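Protein FkbI (Streptomyces hygroscopicus, PDB 1R2J) probably acts as an FAD-dependent acyl-ACP dehydrogenase that helps make the methoxymalonyl extender unit of the polyketide immunosuppressant FK520. Local coordinates at residues E18-G23 with A336-K341. Sequence-based numbering, arbitrary orientation.
Sequences EWDTSG and AYRDAK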
ATOM      1  N   GLU A  18       8.930 -10.887 -14.691  1.00 26.73           N
ATOM      2  CA  GLU A  18       9.034 -12.263 -14.205  1.00 28.06           C
ATOM      3  C   GLU A  18       8.472 -12.428 -12.795  1.00 27.46           C
ATOM      4  O   GLU A  18       7.837 -13.444 -12.488  1.00 27.45           O
ATOM      5  CB  GLU A  18      10.491 -12.719 -14.230  1.00 30.44           C
ATOM      6  CG  GLU A  18      10.682 -14.224 -14.114  1.00 36.77           C
ATOM      7  CD  GLU A  18      10.508 -14.743 -12.698  1.00 39.87           C
ATOM      8  OE1 GLU A  18      11.157 -14.201 -11.777  1.00 42.67           O
ATOM      9  OE2 GLU A  18       9.726 -15.702 -12.507  1.00 42.10           O
ATOM     10  N   TRP A  19       8.715 -11.447 -11.928  1.00 25.60           N
ATOM     11  CA  TRP A  19       8.190 -11.529 -10.571  1.00 26.69           C
ATOM     12  C   TRP A  19       6.672 -11.540 -10.633  1.00 26.67           C
ATOM     13  O   TRP A  19       6.015 -12.272  -9.897  1.00 25.55           O
ATOM     14  CB  TRP A  19       8.651 -10.339  -9.726  1.00 27.80           C
ATOM     15  CG  TRP A  19      10.121 -10.348  -9.417  1.00 29.56           C
ATOM     16  CD1 TRP A  19      10.976 -11.411  -9.516  1.00 29.27           C
ATOM     17  CD2 TRP A  19      10.896  -9.254  -8.909  1.00 29.44           C
ATOM     18  NE1 TRP A  19      12.234 -11.046  -9.096  1.00 29.57           N
ATOM     19  CE2 TRP A  19      12.214  -9.729  -8.719  1.00 29.97           C
ATOM     20  CE3 TRP A  19      10.604  -7.921  -8.593  1.00 29.45           C
ATOM     21  CZ2 TRP A  19      13.241  -8.914  -8.227  1.00 29.92           C
ATOM     22  CZ3 TRP A  19      11.626  -7.111  -8.102  1.00 29.94           C
ATOM     23  CH2 TRP A  19      12.930  -7.614  -7.924  1.00 29.31           C
ATOM     24  N   ASP A  20       6.128 -10.730 -11.537  1.00 26.32           N
ATOM     25  CA  ASP A  20       4.685 -10.616 -11.713  1.00 26.33           C
ATOM     26  C   ASP A  20       4.041 -11.881 -12.280  1.00 26.47           C
ATOM     27  O   ASP A  20       2.971 -12.295 -11.826  1.00 26.60           O
ATOM     28  CB  ASP A  20       4.368  -9.427 -12.622  1.00 27.19           C
ATOM     29  CG  ASP A  20       2.903  -9.039 -12.588  1.00 28.72           C
ATOM     30  OD1 ASP A  20       2.428  -8.611 -11.517  1.00 31.06           O
ATOM     31  OD2 ASP A  20       2.222  -9.164 -13.625  1.00 27.52           O
ATOM     32  N   THR A  21       4.685 -12.493 -13.270  1.00 26.63           N
ATOM     33  CA  THR A  21       4.144 -13.703 -13.875  1.00 28.21           C
ATOM     34  C   THR A  21       4.321 -14.933 -12.990  1.00 28.92           C
ATOM     35  O   THR A  21       3.527 -15.875 -13.057  1.00 29.04           O
ATOM     36  CB  THR A  21       4.775 -13.978 -15.256  1.00 28.93           C
ATOM     37  OG1 THR A  21       6.203 -13.881 -15.164  1.00 31.58           O
ATOM     38  CG2 THR A  21       4.259 -12.973 -16.288  1.00 28.85           C
ATOM     39  N   SER A  22       5.356 -14.924 -12.156  1.00 28.72           N
ATOM     40  CA  SER A  22       5.604 -16.041 -11.255  1.00 29.37           C
ATOM     41  C   SER A  22       4.787 -15.846  -9.982  1.00 29.62           C
ATOM     42  O   SER A  22       4.552 -16.790  -9.229  1.00 29.00           O
ATOM     43  CB  SER A  22       7.091 -16.129 -10.902  1.00 29.63           C
ATOM     44  OG  SER A  22       7.449 -15.109  -9.989  1.00 32.80           O
ATOM     45  N   GLY A  23       4.367 -14.606  -9.744  1.00 29.21           N
ATOM     46  CA  GLY A  23       3.565 -14.302  -8.575  1.00 29.76           C
ATOM     47  C   GLY A  23       4.307 -14.211  -7.257  1.00 29.41           C
ATOM     48  O   GLY A  23       3.712 -14.432  -6.201  1.00 29.32           O
ATOM     49  N   ALA A 336       0.376  -2.044 -15.109  1.00 18.42           N
ATOM     50  CA  ALA A 336      -0.222  -0.801 -14.624  1.00 17.97           C
ATOM     51  C   ALA A 336      -1.740  -0.876 -14.766  1.00 17.49           C
ATOM     52  O   ALA A 336      -2.483  -0.467 -13.878  1.00 18.58           O
ATOM     53  CB  ALA A 336       0.312   0.392 -15.423  1.00 16.99           C
ATOM     54  N   TYR A 337      -2.190  -1.403 -15.901  1.00 17.62           N
ATOM     55  CA  TYR A 337      -3.613  -1.518 -16.186  1.00 16.51           C
ATOM     56  C   TYR A 337      -4.326  -2.337 -15.094  1.00 18.53           C
ATOM     57  O   TYR A 337      -5.338  -1.892 -14.531  1.00 14.11           O
ATOM     58  CB  TYR A 337      -3.798  -2.152 -17.570  1.00 18.32           C
ATOM     59  CG  TYR A 337      -5.227  -2.199 -18.056  1.00 19.63           C
ATOM     60  CD1 TYR A 337      -5.976  -1.027 -18.209  1.00 18.97           C
ATOM     61  CD2 TYR A 337      -5.829  -3.412 -18.379  1.00 18.64           C
ATOM     62  CE1 TYR A 337      -7.296  -1.066 -18.681  1.00 19.16           C
ATOM     63  CE2 TYR A 337      -7.145  -3.462 -18.846  1.00 19.46           C
ATOM     64  CZ  TYR A 337      -7.869  -2.288 -18.994  1.00 20.14           C
ATOM     65  OH  TYR A 337      -9.168  -2.343 -19.440  1.00 21.34           O
ATOM     66  N   ARG A 338      -3.788  -3.518 -14.787  1.00 18.19           N
ATOM     67  CA  ARG A 338      -4.371  -4.382 -13.756  1.00 19.36           C
ATOM     68  C   ARG A 338      -4.148  -3.852 -12.343  1.00 18.18           C
ATOM     69  O   ARG A 338      -5.038  -3.943 -11.493  1.00 18.34           O
ATOM     70  CB  ARG A 338      -3.791  -5.805 -13.834  1.00 19.36           C
ATOM     71  CG  ARG A 338      -4.339  -6.661 -14.980  1.00 20.53           C
ATOM     72  CD  ARG A 338      -3.754  -8.085 -14.968  1.00 17.85           C
ATOM     73  NE  ARG A 338      -2.324  -8.107 -15.279  1.00 18.83           N
ATOM     74  CZ  ARG A 338      -1.349  -8.248 -14.379  1.00 21.69           C
ATOM     75  NH1 ARG A 338      -1.635  -8.393 -13.086  1.00 15.41           N
ATOM     76  NH2 ARG A 338      -0.077  -8.210 -14.769  1.00 18.17           N
ATOM     77  N   ASP A 339      -2.960  -3.307 -12.092  1.00 18.14           N
ATOM     78  CA  ASP A 339      -2.627  -2.796 -10.765  1.00 18.23           C
ATOM     79  C   ASP A 339      -3.438  -1.568 -10.382  1.00 17.21           C
ATOM     80  O   ASP A 339      -3.924  -1.482  -9.262  1.00 18.83           O
ATOM     81  CB  ASP A 339      -1.127  -2.462 -10.655  1.00 19.18           C
ATOM     82  CG  ASP A 339      -0.231  -3.683 -10.832  1.00 19.67           C
ATOM     83  OD1 ASP A 339      -0.727  -4.825 -10.740  1.00 19.28           O
ATOM     84  OD2 ASP A 339       0.985  -3.496 -11.054  1.00 21.07           O
ATOM     85  N   ALA A 340      -3.582  -0.629 -11.315  1.00 14.62           N
ATOM     86  CA  ALA A 340      -4.321   0.605 -11.065  1.00 15.48           C
ATOM     87  C   ALA A 340      -5.799   0.333 -10.775  1.00 16.58           C
ATOM     88  O   ALA A 340      -6.415   1.016  -9.958  1.00 15.35           O
ATOM     89  CB  ALA A 340      -4.180   1.563 -12.264  1.00 13.68           C
ATOM     90  N   LYS A 341      -6.357  -0.664 -11.450  1.00 18.01           N
ATOM     91  CA  LYS A 341      -7.752  -1.025 -11.244  1.00 17.24           C
ATOM     92  C   LYS A 341      -7.947  -1.380  -9.768  1.00 19.16           C
ATOM     93  O   LYS A 341      -8.906  -0.940  -9.130  1.00 18.46           O
ATOM     94  CB  LYS A 341      -8.111  -2.217 -12.134  1.00 17.57           C
ATOM     95  CG  LYS A 341      -9.537  -2.728 -11.980  1.00 19.33           C
ATOM     96  CD  LYS A 341     -10.562  -1.672 -12.365  1.00 20.81           C
ATOM     97  CE  LYS A 341     -11.235  -1.082 -11.128  1.00 23.36           C
ATOM     98  NZ  LYS A 341     -12.212  -0.026 -11.511  1.00 25.79           N
TER
HETATM   99  O   HOH W   1       0.157  -7.456 -11.010  1.00 19.32           O
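Asp20 and Arg338 join helix 16-22 to helix 332-345, which stand well apart: the nearest CA atoms, of Asp20 and Asp339, are 10.7 Å from each other. Between these two segments the link is made by side chains and one water. Asp20 is directed toward the other helix, and CG anti to the backbone N (chi1 -166°) carries OD2 to Arg338. Arg338 reaches back from the opposite direction. Its NH2 donates to Asp20 OD2 at 2.7 Å in a salt bridge; the syn lone pair of OD2 takes the bond, slightly out of the guanidinium plane. Carboxylate and guanidinium lie nearly coplanar, 26° apart, and the N-H...O angle is 147°. Beside this bond a water donates to Asp20 OD1 (2.6 Å) and Asp339 OD1 (2.8 Å) and accepts from Arg338 NH1 (2.9 Å). Arg187 also pairs with Asp20 OD2, and Glu334 holds Arg338 NE. With an alanine here instead of Asp20, Arg338 NH2 and Arg187 would probably lose their shared carboxylate, and the water one acceptor. The bridge ties the N-terminal helical domain to the C-terminal one of this acyl-CoA dehydrogenase fold, with the Arg338 side chain about 10 Å from the bound FAD. The water donates to both carboxylates, which probably eases the repulsion between these like charges, and the two arginines probably help Asp20 stay ionised although buried.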